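Local coordinates for protein monoglyceride lipase (Saccharomyces cerevisiae, PDB 4ZWN) that hydrolyses monoacylglycerols to free fatty acids and glycerol, preferring monounsaturated substrates, and also takes part in the breakdown of fatty acid ethyl esters, at residues L36-M49 against S91-S103. The protein carries 2 engineered substitutions. Numbering follows the deposited sequence.
Sequences LQYENFDGAKFGYM and SFTFDQRGAGVTS
Arg97 grips the hairpin turn end-on, NH1 and NH2 both lying 3.1 Å from Asp42 O and approaching from one face of that carbonyl, while NH2 adds a weak bond to Phe41 O. The Asp42 carboxylate contributes only a long, out-of-plane charge contact. Ala44 CB covers one face of the guanidinium, and Arg97 NE forms a salt bridge with Asp119 of helix 113-134. A lysine in place of Arg97 would probably leave either the Asp42 carbonyl or Asp119 without its mate.

Further along, strands 44-49 and 91-94 pair antiparallel: Asp95 N binds Gly47 O, and Met49 N binds Thr93 O at 2.9 Å. Past the strand, Thr102 OG1 takes over as acceptor for Gly47 N (3.2 Å). With CG2 anti to the backbone N, Thr102 also lays this methyl over the Phe46 ring, 4.1 Å from its centroid. Val101 CG2 packs on Gly47 CA, where a side chain would clash. On the face of Tyr48 and Phe94, the Tyr48 and Phe92 rings are nearly parallel but slid apart, centroids 5.5 Å apart.

Main-chain bonds thus pair the hairpin's second strand with strand 89-94 near one edge of this alpha/beta-hydrolase sheet, while Arg97, held by uncharged carbonyls and Asp119, ties the hairpin turn to the loop beyond.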
loop_
_atom_site.group_PDB
_atom_site.type_symbol
_atom_site.label_atom_id
_atom_site.label_comp_id
_atom_site.label_asym_id
_atom_site.label_seq_id
_atom_site.Cartn_x
_atom_site.Cartn_y
_atom_site.Cartn_z
ATOM N N LEU A 36 4.837 -15.191 11.365
ATOM C CA LEU A 36 5.709 -14.372 10.519
ATOM C C LEU A 36 6.705 -15.340 9.829
ATOM O O LEU A 36 7.551 -15.986 10.519
ATOM C CB LEU A 36 6.410 -13.257 11.321
ATOM C CG LEU A 36 6.813 -12.026 10.494
ATOM C CD1 LEU A 36 7.040 -10.764 11.324
ATOM C CD2 LEU A 36 8.054 -12.339 9.684
ATOM N N GLN A 37 6.583 -15.440 8.488
ATOM C CA GLN A 37 7.274 -16.438 7.652
ATOM C C GLN A 37 8.361 -15.776 6.808
ATOM O O GLN A 37 8.262 -14.591 6.440
ATOM C CB GLN A 37 6.259 -17.108 6.756
ATOM C CG GLN A 37 6.249 -18.604 6.640
ATOM C CD GLN A 37 4.899 -19.148 6.213
ATOM O OE1 GLN A 37 3.866 -18.532 6.446
ATOM N NE2 GLN A 37 4.908 -20.304 5.564
ATOM N N TYR A 38 9.378 -16.544 6.454
ATOM C CA TYR A 38 10.472 -16.003 5.668
ATOM C C TYR A 38 10.727 -16.759 4.365
ATOM O O TYR A 38 10.521 -17.964 4.271
ATOM C CB TYR A 38 11.749 -15.973 6.523
ATOM C CG TYR A 38 11.682 -15.032 7.713
ATOM C CD1 TYR A 38 11.205 -15.466 8.940
ATOM C CD2 TYR A 38 12.074 -13.701 7.597
ATOM C CE1 TYR A 38 11.130 -14.599 10.036
ATOM C CE2 TYR A 38 12.005 -12.830 8.678
ATOM C CZ TYR A 38 11.533 -13.282 9.894
ATOM O OH TYR A 38 11.477 -12.399 10.949
ATOM N N GLU A 39 11.157 -16.017 3.354
ATOM C CA GLU A 39 11.461 -16.587 2.051
ATOM C C GLU A 39 12.544 -15.781 1.355
ATOM O O GLU A 39 12.478 -14.552 1.314
ATOM C CB GLU A 39 10.213 -16.641 1.168
ATOM C CG GLU A 39 10.501 -17.070 -0.247
ATOM C CD GLU A 39 9.247 -17.383 -1.020
ATOM O OE1 GLU A 39 8.228 -17.721 -0.381
ATOM O OE2 GLU A 39 9.282 -17.287 -2.263
ATOM N N ASN A 40 13.541 -16.479 0.820
ATOM C CA ASN A 40 14.652 -15.845 0.123
ATOM C C ASN A 40 14.361 -15.625 -1.359
ATOM O O ASN A 40 13.815 -16.499 -2.036
ATOM C CB ASN A 40 15.920 -16.686 0.281
ATOM C CG ASN A 40 16.462 -16.674 1.700
ATOM O OD1 ASN A 40 15.768 -16.297 2.644
ATOM N ND2 ASN A 40 17.714 -17.087 1.852
ATOM N N PHE A 41 14.731 -14.448 -1.854
ATOM C CA PHE A 41 14.602 -14.129 -3.270
ATOM C C PHE A 41 15.523 -12.977 -3.648
ATOM O O PHE A 41 15.478 -11.912 -3.032
ATOM C CB PHE A 41 13.152 -13.776 -3.623
ATOM C CG PHE A 41 12.970 -13.309 -5.041
ATOM C CD1 PHE A 41 12.889 -14.222 -6.080
ATOM C CD2 PHE A 41 12.869 -11.958 -5.334
ATOM C CE1 PHE A 41 12.719 -13.799 -7.388
ATOM C CE2 PHE A 41 12.698 -11.525 -6.642
ATOM C CZ PHE A 41 12.623 -12.449 -7.670
ATOM N N ASP A 42 16.354 -13.213 -4.661
ATOM C CA ASP A 42 17.243 -12.200 -5.227
ATOM C C ASP A 42 18.047 -11.463 -4.158
ATOM O O ASP A 42 18.100 -10.235 -4.142
ATOM C CB ASP A 42 16.440 -11.202 -6.063
ATOM C CG ASP A 42 17.315 -10.378 -6.986
ATOM O OD1 ASP A 42 18.421 -10.847 -7.328
ATOM O OD2 ASP A 42 16.898 -9.264 -7.368
ATOM N N GLY A 43 18.658 -12.225 -3.258
ATOM C CA GLY A 43 19.572 -11.668 -2.278
ATOM C C GLY A 43 18.914 -10.965 -1.106
ATOM O O GLY A 43 19.517 -10.089 -0.486
ATOM N N ALA A 44 17.681 -11.345 -0.795
ATOM C CA ALA A 44 16.990 -10.768 0.353
ATOM C C ALA A 44 16.092 -11.795 1.038
ATOM O O ALA A 44 15.480 -12.637 0.381
ATOM C CB ALA A 44 16.183 -9.553 -0.072
ATOM N N LYS A 45 16.028 -11.723 2.364
ATOM C CA LYS A 45 15.169 -12.611 3.137
ATOM C C LYS A 45 13.866 -11.901 3.473
ATOM O O LYS A 45 13.792 -11.134 4.431
ATOM C CB LYS A 45 15.870 -13.075 4.417
ATOM C CG LYS A 45 15.139 -14.199 5.135
ATOM C CD LYS A 45 15.825 -14.600 6.431
ATOM C CE LYS A 45 15.664 -13.533 7.500
ATOM N NZ LYS A 45 16.113 -14.016 8.836
ATOM N N PHE A 46 12.841 -12.158 2.669
ATOM C CA PHE A 46 11.560 -11.481 2.813
ATOM C C PHE A 46 10.700 -12.079 3.923
ATOM O O PHE A 46 10.391 -13.271 3.909
ATOM C CB PHE A 46 10.786 -11.522 1.492
ATOM C CG PHE A 46 11.398 -10.692 0.401
ATOM C CD1 PHE A 46 12.346 -11.232 -0.452
ATOM C CD2 PHE A 46 11.019 -9.374 0.223
ATOM C CE1 PHE A 46 12.909 -10.468 -1.457
ATOM C CE2 PHE A 46 11.578 -8.607 -0.782
ATOM C CZ PHE A 46 12.524 -9.155 -1.621
ATOM N N GLY A 47 10.317 -11.243 4.883
ATOM C CA GLY A 47 9.335 -11.635 5.875
ATOM C C GLY A 47 7.940 -11.430 5.311
ATOM O O GLY A 47 7.650 -10.382 4.733
ATOM N N TYR A 48 7.074 -12.427 5.461
ATOM C CA TYR A 48 5.727 -12.325 4.915
ATOM C C TYR A 48 4.695 -13.020 5.791
ATOM O O TYR A 48 5.037 -13.792 6.686
ATOM C CB TYR A 48 5.675 -12.901 3.496
ATOM C CG TYR A 48 5.858 -14.400 3.435
ATOM C CD1 TYR A 48 4.763 -15.253 3.403
ATOM C CD2 TYR A 48 7.126 -14.962 3.406
ATOM C CE1 TYR A 48 4.927 -16.621 3.348
ATOM C CE2 TYR A 48 7.300 -16.329 3.349
ATOM C CZ TYR A 48 6.198 -17.154 3.319
ATOM O OH TYR A 48 6.369 -18.519 3.263
ATOM N N MET A 49 3.427 -12.736 5.514
ATOM C CA MET A 49 2.319 -13.310 6.262
ATOM C C MET A 49 1.208 -13.773 5.339
ATOM O O MET A 49 0.873 -13.100 4.363
ATOM C CB MET A 49 1.753 -12.299 7.255
ATOM C CG MET A 49 2.532 -12.172 8.537
ATOM S SD MET A 49 1.642 -11.142 9.710
ATOM C CE MET A 49 2.745 -11.220 11.118
ATOM N N SER A 91 -5.628 -12.638 3.077
ATOM C CA SER A 91 -4.668 -11.564 2.856
ATOM C C SER A 91 -3.255 -12.107 2.716
ATOM O O SER A 91 -2.894 -13.111 3.333
ATOM C CB SER A 91 -4.710 -10.545 3.996
ATOM O OG SER A 91 -5.941 -9.849 4.033
ATOM N N PHE A 92 -2.460 -11.433 1.895
ATOM C CA PHE A 92 -1.040 -11.712 1.805
ATOM C C PHE A 92 -0.284 -10.397 1.778
ATOM O O PHE A 92 -0.574 -9.521 0.962
ATOM C CB PHE A 92 -0.706 -12.542 0.563
ATOM C CG PHE A 92 0.730 -12.999 0.508
ATOM C CD1 PHE A 92 1.719 -12.173 -0.000
ATOM C CD2 PHE A 92 1.088 -14.255 0.972
ATOM C CE1 PHE A 92 3.039 -12.591 -0.046
ATOM C CE2 PHE A 92 2.405 -14.679 0.928
ATOM C CZ PHE A 92 3.380 -13.846 0.419
ATOM N N THR A 93 0.680 -10.258 2.677
ATOM C CA THR A 93 1.544 -9.091 2.676
ATOM C C THR A 93 2.974 -9.513 2.969
ATOM O O THR A 93 3.220 -10.581 3.529
ATOM C CB THR A 93 1.084 -8.033 3.701
ATOM O OG1 THR A 93 1.815 -6.818 3.496
ATOM C CG2 THR A 93 1.307 -8.522 5.123
ATOM N N PHE A 94 3.920 -8.673 2.573
ATOM C CA PHE A 94 5.324 -8.943 2.828
ATOM C C PHE A 94 6.055 -7.632 3.063
ATOM O O PHE A 94 5.729 -6.617 2.449
ATOM C CB PHE A 94 5.952 -9.712 1.659
ATOM C CG PHE A 94 5.999 -8.934 0.370
ATOM C CD1 PHE A 94 4.893 -8.871 -0.459
ATOM C CD2 PHE A 94 7.157 -8.274 -0.014
ATOM C CE1 PHE A 94 4.934 -8.159 -1.644
ATOM C CE2 PHE A 94 7.208 -7.561 -1.197
ATOM C CZ PHE A 94 6.095 -7.503 -2.014
ATOM N N ASP A 95 7.026 -7.649 3.968
ATOM C CA ASP A 95 7.895 -6.497 4.146
ATOM C C ASP A 95 8.780 -6.385 2.910
ATOM O O ASP A 95 9.556 -7.290 2.613
ATOM C CB ASP A 95 8.737 -6.624 5.420
ATOM C CG ASP A 95 7.902 -6.526 6.691
ATOM O OD1 ASP A 95 6.708 -6.166 6.607
ATOM O OD2 ASP A 95 8.448 -6.796 7.782
ATOM N N GLN A 96 8.638 -5.286 2.176
ATOM C CA GLN A 96 9.362 -5.110 0.922
ATOM C C GLN A 96 10.844 -4.860 1.165
ATOM O O GLN A 96 11.253 -4.520 2.277
ATOM C CB GLN A 96 8.770 -3.951 0.116
ATOM C CG GLN A 96 7.285 -4.076 -0.176
ATOM C CD GLN A 96 6.731 -2.844 -0.866
ATOM O OE1 GLN A 96 7.119 -2.520 -1.988
ATOM N NE2 GLN A 96 5.826 -2.144 -0.191
ATOM N N ARG A 97 11.642 -5.035 0.115
ATOM C CA ARG A 97 13.070 -4.760 0.180
ATOM C C ARG A 97 13.309 -3.312 0.595
ATOM O O ARG A 97 12.811 -2.385 -0.041
ATOM C CB ARG A 97 13.734 -5.048 -1.169
ATOM C CG ARG A 97 15.254 -4.994 -1.148
ATOM C CD ARG A 97 15.821 -5.213 -2.543
ATOM N NE ARG A 97 15.323 -6.446 -3.146
ATOM C CZ ARG A 97 16.002 -7.588 -3.190
ATOM N NH1 ARG A 97 17.222 -7.660 -2.675
ATOM N NH2 ARG A 97 15.463 -8.659 -3.758
ATOM N N GLY A 98 14.060 -3.130 1.675
ATOM C CA GLY A 98 14.346 -1.806 2.191
ATOM C C GLY A 98 13.508 -1.469 3.407
ATOM O O GLY A 98 13.689 -0.419 4.027
ATOM N N ALA A 99 12.593 -2.369 3.758
ATOM C CA ALA A 99 11.646 -2.103 4.835
ATOM C C ALA A 99 11.438 -3.307 5.749
ATOM O O ALA A 99 11.778 -4.437 5.396
ATOM C CB ALA A 99 10.313 -1.657 4.252
ATOM N N GLY A 100 10.876 -3.046 6.927
ATOM C CA GLY A 100 10.487 -4.097 7.852
ATOM C C GLY A 100 11.610 -5.024 8.272
ATOM O O GLY A 100 12.758 -4.602 8.399
ATOM N N VAL A 101 11.272 -6.293 8.482
ATOM C CA VAL A 101 12.244 -7.292 8.911
ATOM C C VAL A 101 13.031 -7.854 7.728
ATOM O O VAL A 101 13.984 -8.612 7.909
ATOM C CB VAL A 101 11.564 -8.458 9.661
ATOM C CG1 VAL A 101 10.833 -7.944 10.894
ATOM C CG2 VAL A 101 10.611 -9.203 8.739
ATOM N N THR A 102 12.626 -7.477 6.519
ATOM C CA THR A 102 13.302 -7.917 5.303
ATOM C C THR A 102 14.681 -7.279 5.173
ATOM O O THR A 102 15.651 -7.938 4.794
ATOM C CB THR A 102 12.473 -7.581 4.046
ATOM O OG1 THR A 102 11.239 -8.308 4.079
ATOM C CG2 THR A 102 13.235 -7.948 2.778
ATOM N N SER A 103 14.761 -5.994 5.499
ATOM C CA SER A 103 16.007 -5.251 5.353
ATOM C C SER A 103 16.329 -4.399 6.577
ATOM O O SER A 103 16.063 -3.198 6.587
ATOM C CB SER A 103 15.940 -4.366 4.109
ATOM O OG SER A 103 15.714 -5.146 2.949
#